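Local coordinates for putative pyrroline carboxylate reductase (Streptococcus pyogenes, PDB 2AHR), which reduces 1-pyrroline-5-carboxylate to L-proline with NADPH or NADH, the closing step of proline biosynthesis, at the interface of chains A and B. Numbering follows the deposited sequence. Chains: chain A/B, putative pyrroline carboxylate reductase.

Contact 1: the interface of chains A and B. Residues chain A 116, 169, 173; chain B 203-204, 207-208, 222.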
loop_
_atom_site.group_PDB
_atom_site.type_symbol
_atom_site.label_atom_id
_atom_site.label_comp_id
_atom_site.label_asym_id
_atom_site.label_seq_id
_atom_site.Cartn_x
_atom_site.Cartn_y
_atom_site.Cartn_z
ATOM N N ASN A 116 14.554 4.810 33.444
ATOM C CA ASN A 116 14.876 3.697 34.325
ATOM C C ASN A 116 15.790 4.119 35.484
ATOM O O ASN A 116 15.948 3.390 36.469
ATOM C CB ASN A 116 15.420 2.532 33.503
ATOM C CG ASN A 116 14.403 2.017 32.508
ATOM O OD1 ASN A 116 13.210 1.995 32.797
ATOM N ND2 ASN A 116 14.850 1.655 31.320
ATOM N N PRO A 169 12.720 3.158 25.802
ATOM C CA PRO A 169 11.710 2.718 26.782
ATOM C C PRO A 169 10.278 2.981 26.314
ATOM O O PRO A 169 9.406 2.165 26.565
ATOM C CB PRO A 169 12.036 3.543 28.024
ATOM C CG PRO A 169 13.512 3.716 27.954
ATOM C CD PRO A 169 13.791 3.946 26.449
ATOM N N TYR A 173 7.523 0.196 25.701
ATOM C CA TYR A 173 6.208 0.259 26.342
ATOM C C TYR A 173 5.054 0.190 25.327
ATOM O O TYR A 173 4.016 -0.418 25.589
ATOM C CB TYR A 173 6.080 1.486 27.271
ATOM C CG TYR A 173 7.003 1.437 28.499
ATOM C CD1 TYR A 173 7.109 0.289 29.282
ATOM C CD2 TYR A 173 7.760 2.547 28.869
ATOM C CE1 TYR A 173 7.956 0.243 30.394
ATOM C CE2 TYR A 173 8.622 2.508 29.982
ATOM C CZ TYR A 173 8.708 1.362 30.739
ATOM O OH TYR A 173 9.541 1.332 31.839
ATOM N N ALA B 203 15.392 -3.274 32.216
ATOM C CA ALA B 203 15.097 -2.225 33.201
ATOM C C ALA B 203 13.706 -1.591 33.032
ATOM O O ALA B 203 13.001 -1.333 34.027
ATOM C CB ALA B 203 16.140 -1.178 33.134
ATOM N N SER B 204 13.325 -1.329 31.775
ATOM C CA SER B 204 12.000 -0.806 31.437
ATOM C C SER B 204 10.895 -1.715 31.958
ATOM O O SER B 204 9.958 -1.248 32.628
ATOM C CB SER B 204 11.829 -0.685 29.903
ATOM O OG SER B 204 12.692 0.298 29.390
ATOM N N ASN B 207 10.803 -1.534 35.748
ATOM C CA ASN B 207 10.189 -0.284 36.197
ATOM C C ASN B 207 8.664 -0.357 36.069
ATOM O O ASN B 207 7.906 0.013 36.986
ATOM C CB ASN B 207 10.747 0.902 35.407
ATOM C CG ASN B 207 10.553 2.272 36.118
ATOM O OD1 ASN B 207 10.925 3.308 35.566
ATOM N ND2 ASN B 207 10.032 2.269 37.324
ATOM N N LEU B 208 8.213 -0.865 34.932
ATOM C CA LEU B 208 6.782 -1.037 34.740
ATOM C C LEU B 208 6.155 -1.951 35.805
ATOM O O LEU B 208 5.116 -1.622 36.388
ATOM C CB LEU B 208 6.496 -1.560 33.345
ATOM C CG LEU B 208 5.015 -1.783 33.027
ATOM C CD1 LEU B 208 4.248 -0.470 33.044
ATOM C CD2 LEU B 208 4.947 -2.474 31.683
ATOM N N ILE B 222 8.131 9.925 29.159
ATOM C CA ILE B 222 9.319 9.846 28.316
ATOM C C ILE B 222 9.277 10.824 27.104
ATOM O O ILE B 222 10.327 11.275 26.614
ATOM C CB ILE B 222 9.549 8.352 27.899
ATOM C CG1 ILE B 222 9.913 7.500 29.135
ATOM C CG2 ILE B 222 10.640 8.211 26.825
ATOM C CD1 ILE B 222 9.478 6.030 29.053
HETATM O O HOH W 1 11.057 3.467 32.577
#
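A:Tyr173 and A:Asn116 come at the same turn of B's helix 190-210 from two directions, and B:Ser204 takes a bond from each. The tyrosine leaves helix 158-185 with CG anti to its own carbonyl carbon (chi1 -66°), which carries the phenol OH to the B:Ser204 carbonyl. A:Tyr173 OH donates to B:Ser204 O at 2.7 Å. The C=O...O angle is 108° and the donor is tilted 28° from the carbonyl plane, so the phenol reaches the oxygen from beside the C=O bond. A:Asn116, on the short 3-10 helix 115-119, brings its amide against B:Ala203 and B:Ser204: ND2 gives a nearly straight hydrogen bond to B:Ser204 OG at 3.2 Å, that oxygen lying nearly in the amide plane, and CG rests against the methyl of B:Ala203.

B:Ile222 crosses the tyrosine at about a right angle and sets its CD1 methyl against the ring edge, 3.7 Å from A:Tyr173 CE2 and also touching A:Pro169 CB. B:Ser204 CB lies out of the ring plane beside CZ; B:Leu208 runs past in the opposite sense, its CB near CE1 and on the other side of the plane. This is part of the dimer interface expected for the family, tying A's long helix to B's helical domain. Water 1 joins both chains, 2.6 Å from A:Asn116 OD1, 2.7 Å from A:Tyr173 OH and 3.0 Å from B:Asn207 OD1.

Contact 2: the interface of chains A and B. Residues chain A 207, 218, 221-222; chain B 115, 166, 169-170, 173.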
loop_
_atom_site.group_PDB
_atom_site.type_symbol
_atom_site.label_atom_id
_atom_site.label_comp_id
_atom_site.label_asym_id
_atom_site.label_seq_id
_atom_site.Cartn_x
_atom_site.Cartn_y
_atom_site.Cartn_z
ATOM N N ASN A 207 17.095 -13.880 30.212
ATOM C CA ASN A 207 17.625 -15.076 29.531
ATOM C C ASN A 207 18.642 -14.701 28.441
ATOM O O ASN A 207 19.743 -15.245 28.406
ATOM C CB ASN A 207 16.479 -15.939 28.957
ATOM C CG ASN A 207 16.879 -17.406 28.735
ATOM O OD1 ASN A 207 16.051 -18.230 28.314
ATOM N ND2 ASN A 207 18.126 -17.736 29.011
ATOM N N PHE A 218 17.775 -17.923 19.859
ATOM C CA PHE A 218 16.570 -18.121 20.668
ATOM C C PHE A 218 15.303 -18.259 19.803
ATOM O O PHE A 218 14.441 -19.119 20.045
ATOM C CB PHE A 218 16.378 -16.942 21.634
ATOM C CG PHE A 218 17.207 -17.032 22.888
ATOM C CD1 PHE A 218 16.794 -17.839 23.956
ATOM C CD2 PHE A 218 18.386 -16.286 23.021
ATOM C CE1 PHE A 218 17.557 -17.919 25.130
ATOM C CE2 PHE A 218 19.148 -16.359 24.190
ATOM C CZ PHE A 218 18.738 -17.171 25.241
ATOM N N ALA A 221 15.147 -21.738 18.586
ATOM C CA ALA A 221 14.773 -22.683 19.631
ATOM C C ALA A 221 13.262 -22.629 19.902
ATOM O O ALA A 221 12.626 -23.668 20.126
ATOM C CB ALA A 221 15.574 -22.423 20.906
ATOM N N ILE A 222 12.696 -21.426 19.849
ATOM C CA ILE A 222 11.285 -21.208 20.168
ATOM C C ILE A 222 10.308 -21.633 19.032
ATOM O O ILE A 222 9.181 -22.079 19.302
ATOM C CB ILE A 222 11.052 -19.738 20.610
ATOM C CG1 ILE A 222 11.776 -19.466 21.933
ATOM C CG2 ILE A 222 9.563 -19.416 20.757
ATOM C CD1 ILE A 222 12.064 -17.994 22.206
HETATM N N MSE B 115 10.301 -20.540 27.065
HETATM C CA MSE B 115 11.729 -20.905 27.064
HETATM C C MSE B 115 12.501 -20.344 28.251
HETATM O O MSE B 115 13.623 -20.765 28.503
HETATM C CB MSE B 115 12.399 -20.472 25.752
HETATM C CG MSE B 115 13.704 -21.259 25.372
HETATM SE SE MSE B 115 13.561 -23.073 25.177
HETATM C CE MSE B 115 12.337 -23.243 23.888
ATOM N N GLY B 166 3.866 -17.958 25.552
ATOM C CA GLY B 166 4.618 -19.069 24.976
ATOM C C GLY B 166 5.358 -18.680 23.711
ATOM O O GLY B 166 6.539 -18.966 23.582
ATOM N N PRO B 169 8.139 -14.632 23.581
ATOM C CA PRO B 169 9.574 -14.410 23.670
ATOM C C PRO B 169 10.229 -14.289 22.285
ATOM O O PRO B 169 11.131 -13.481 22.120
ATOM C CB PRO B 169 10.091 -15.647 24.413
ATOM C CG PRO B 169 8.945 -16.101 25.226
ATOM C CD PRO B 169 7.729 -15.806 24.379
ATOM N N ALA B 170 9.791 -15.072 21.314
ATOM C CA ALA B 170 10.325 -14.939 19.943
ATOM C C ALA B 170 10.027 -13.564 19.379
ATOM O O ALA B 170 10.853 -12.990 18.690
ATOM C CB ALA B 170 9.757 -16.009 19.030
ATOM N N TYR B 173 12.332 -11.051 21.122
ATOM C CA TYR B 173 13.675 -11.093 20.527
ATOM C C TYR B 173 13.751 -10.496 19.115
ATOM O O TYR B 173 14.766 -9.920 18.736
ATOM C CB TYR B 173 14.208 -12.533 20.514
ATOM C CG TYR B 173 14.390 -13.145 21.902
ATOM C CD1 TYR B 173 15.019 -12.420 22.938
ATOM C CD2 TYR B 173 13.938 -14.452 22.178
ATOM C CE1 TYR B 173 15.171 -12.981 24.235
ATOM C CE2 TYR B 173 14.085 -15.016 23.466
ATOM C CZ TYR B 173 14.708 -14.273 24.475
ATOM O OH TYR B 173 14.865 -14.834 25.726
HETATM O O HOH W 2 13.996 -17.272 26.461
#
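A:Phe218 and A:Ile222 stand one helical turn apart on helix 215-222, both in helical conformation (phi/psi -58°/-44° at the phenylalanine), and both meet helical residues of B's 158-185. Phenylalanine and tyrosine meet at a slant, not as a parallel stack. A:Phe218 CB lies 3.5 Å from CE2 of B:Tyr173, while the tyrosine OH sits 4.0 Å above one face of the phenyl ring, displaced toward its rim near CD1.

A:Ile222 packs beside the aromatic pair with two branches. CG1 stands anti to the carbonyl carbon (chi1 -66°) and carries CD1 to B:Pro169 CB at 3.8 Å and to the in-plane edge of the B:Tyr173 ring; the isoleucine and proline cross roughly at right angles. On the other branch, A:Ile222 CG2 meets B:Ala170 CB at 3.8 Å. The selenomethionine B:Met115 slides past the isoleucine the opposite way, CB near CG1, and its chain bends at chi2 and chi3 to bring the terminal CE methyl to the carbonyl O of A:Ala221. Water 2 bridges the polar rim, 2.7 Å from B:Tyr173 OH and 2.9 Å from A:Asn207 OD1.

In the fold, A's short helix 215-222 packs against both B's long helix 158-185 and its 3-10 helix 115-119. A:Ala221 is an NADP(+)-binding position, so this packing may place part of chain A beside the partner's cofactor.

Contact 3: the interface of chains A and B. Residues chain A 167, 171, 252, 255; chain B 228-229, 232.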
loop_
_atom_site.group_PDB
_atom_site.type_symbol
_atom_site.label_atom_id
_atom_site.label_comp_id
_atom_site.label_asym_id
_atom_site.label_seq_id
_atom_site.Cartn_x
_atom_site.Cartn_y
_atom_site.Cartn_z
ATOM N N SER A 167 15.244 7.050 24.212
ATOM C CA SER A 167 13.913 7.014 23.655
ATOM C C SER A 167 13.282 5.641 23.696
ATOM O O SER A 167 12.075 5.549 23.788
ATOM C CB SER A 167 13.944 7.472 22.190
ATOM O OG SER A 167 14.329 8.828 22.126
ATOM N N TYR A 171 9.232 2.995 23.202
ATOM C CA TYR A 171 8.943 2.040 22.127
ATOM C C TYR A 171 8.705 0.671 22.705
ATOM O O TYR A 171 7.799 -0.030 22.275
ATOM C CB TYR A 171 10.055 2.010 21.066
ATOM C CG TYR A 171 10.467 3.403 20.627
ATOM C CD1 TYR A 171 9.550 4.455 20.638
ATOM C CD2 TYR A 171 11.757 3.666 20.183
ATOM C CE1 TYR A 171 9.903 5.742 20.236
ATOM C CE2 TYR A 171 12.131 4.953 19.774
ATOM C CZ TYR A 171 11.192 5.984 19.811
ATOM O OH TYR A 171 11.538 7.259 19.425
ATOM N N THR A 252 13.877 9.109 15.117
ATOM C CA THR A 252 14.336 9.616 16.409
ATOM C C THR A 252 15.671 10.347 16.236
ATOM O O THR A 252 15.878 11.430 16.797
ATOM C CB THR A 252 14.478 8.471 17.421
ATOM O OG1 THR A 252 13.252 7.713 17.460
ATOM C CG2 THR A 252 14.786 9.017 18.806
ATOM N N LYS A 255 15.464 13.652 14.331
ATOM C CA LYS A 255 14.964 14.725 15.202
ATOM C C LYS A 255 16.060 15.220 16.115
ATOM O O LYS A 255 16.216 16.423 16.302
ATOM C CB LYS A 255 13.756 14.263 16.031
ATOM C CG LYS A 255 13.197 15.332 16.930
ATOM C CD LYS A 255 12.539 16.479 16.158
ATOM C CE LYS A 255 12.184 17.626 17.106
ATOM N NZ LYS A 255 11.433 18.712 16.391
ATOM N N THR B 228 12.694 14.015 20.813
ATOM C CA THR B 228 13.081 12.947 19.886
ATOM C C THR B 228 12.138 11.728 19.988
ATOM O O THR B 228 11.792 11.135 18.980
ATOM C CB THR B 228 14.558 12.525 20.115
ATOM O OG1 THR B 228 14.691 11.936 21.420
ATOM C CG2 THR B 228 15.484 13.738 20.055
ATOM N N THR B 229 11.731 11.380 21.208
ATOM C CA THR B 229 10.890 10.200 21.480
ATOM C C THR B 229 9.529 10.321 20.797
ATOM O O THR B 229 9.078 9.387 20.097
ATOM C CB THR B 229 10.694 9.996 23.015
ATOM O OG1 THR B 229 11.969 9.985 23.667
ATOM C CG2 THR B 229 9.953 8.688 23.333
ATOM N N GLY B 232 9.839 9.540 17.108
ATOM C CA GLY B 232 9.934 8.093 16.861
ATOM C C GLY B 232 8.602 7.401 17.093
ATOM O O GLY B 232 8.198 6.539 16.307
#
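Hydroxyl bonds come first: A:Ser167 meets two consecutive threonines at the start of B's helix 228-239. Its OG lies 3.0 Å from B:Thr229 OG1, in a bond whose direction is not settled, and it accepts from B:Thr228 OG1 at 3.2 Å. The two threonines present their hydroxyls differently. In B:Thr228, OG1 sits between the backbone N and the carbonyl carbon (chi1 65°); in B:Thr229 it is anti to the carbonyl carbon (chi1 -52°). With these different settings both oxygens point to the one serine.

A second polar group lies farther along. Within chain A, the phenol OH of A:Tyr171 and A:Thr252 OG1 are 2.6 Å apart and hydrogen-bonded, which ties helix 158-185 to helix 241-258 and may steady the tyrosine. Its OH also makes a weak hydrogen bond to B:Thr229 O, which lies at the ring edge, in plane. Over one face of that ring stands A:Ser167 O, the backbone carbonyl oxygen, 3.9 Å above the A:Tyr171 ring centre.

Apolar contacts finish the patch, part of an interface typical of dimers in this family. A:Thr252 and B:Thr228 cross at about a right angle, the CG2 methyl of A:Thr252 touching B:Thr228 CB. Beyond them A:Lys255 grazes B's helix start at CG, 3.8 Å from B:Thr228 CA.

Contacts 1 and 3 lie about 14 Å apart between their C-alpha centres, contacts 1 and 2 about 21 Å, and contacts 2 and 3 about 27 Å. Helix 158-185 serves all three, from chain A in contacts 1 and 3 and from chain B in contact 2. Contacts 1 and 2 use overlapping surfaces with the chains exchanged: Pro169, Tyr173, Asn207 and Ile222 recur in both. Contact 3 adds helices 228-239 and 241-258. Two-fold symmetry repeats each patch. Each chain's helix 158-185 packs on the other chain's helical region, giving an intertwined dimer that is consistent with domain swapping, within the deposited assembly of ten chains.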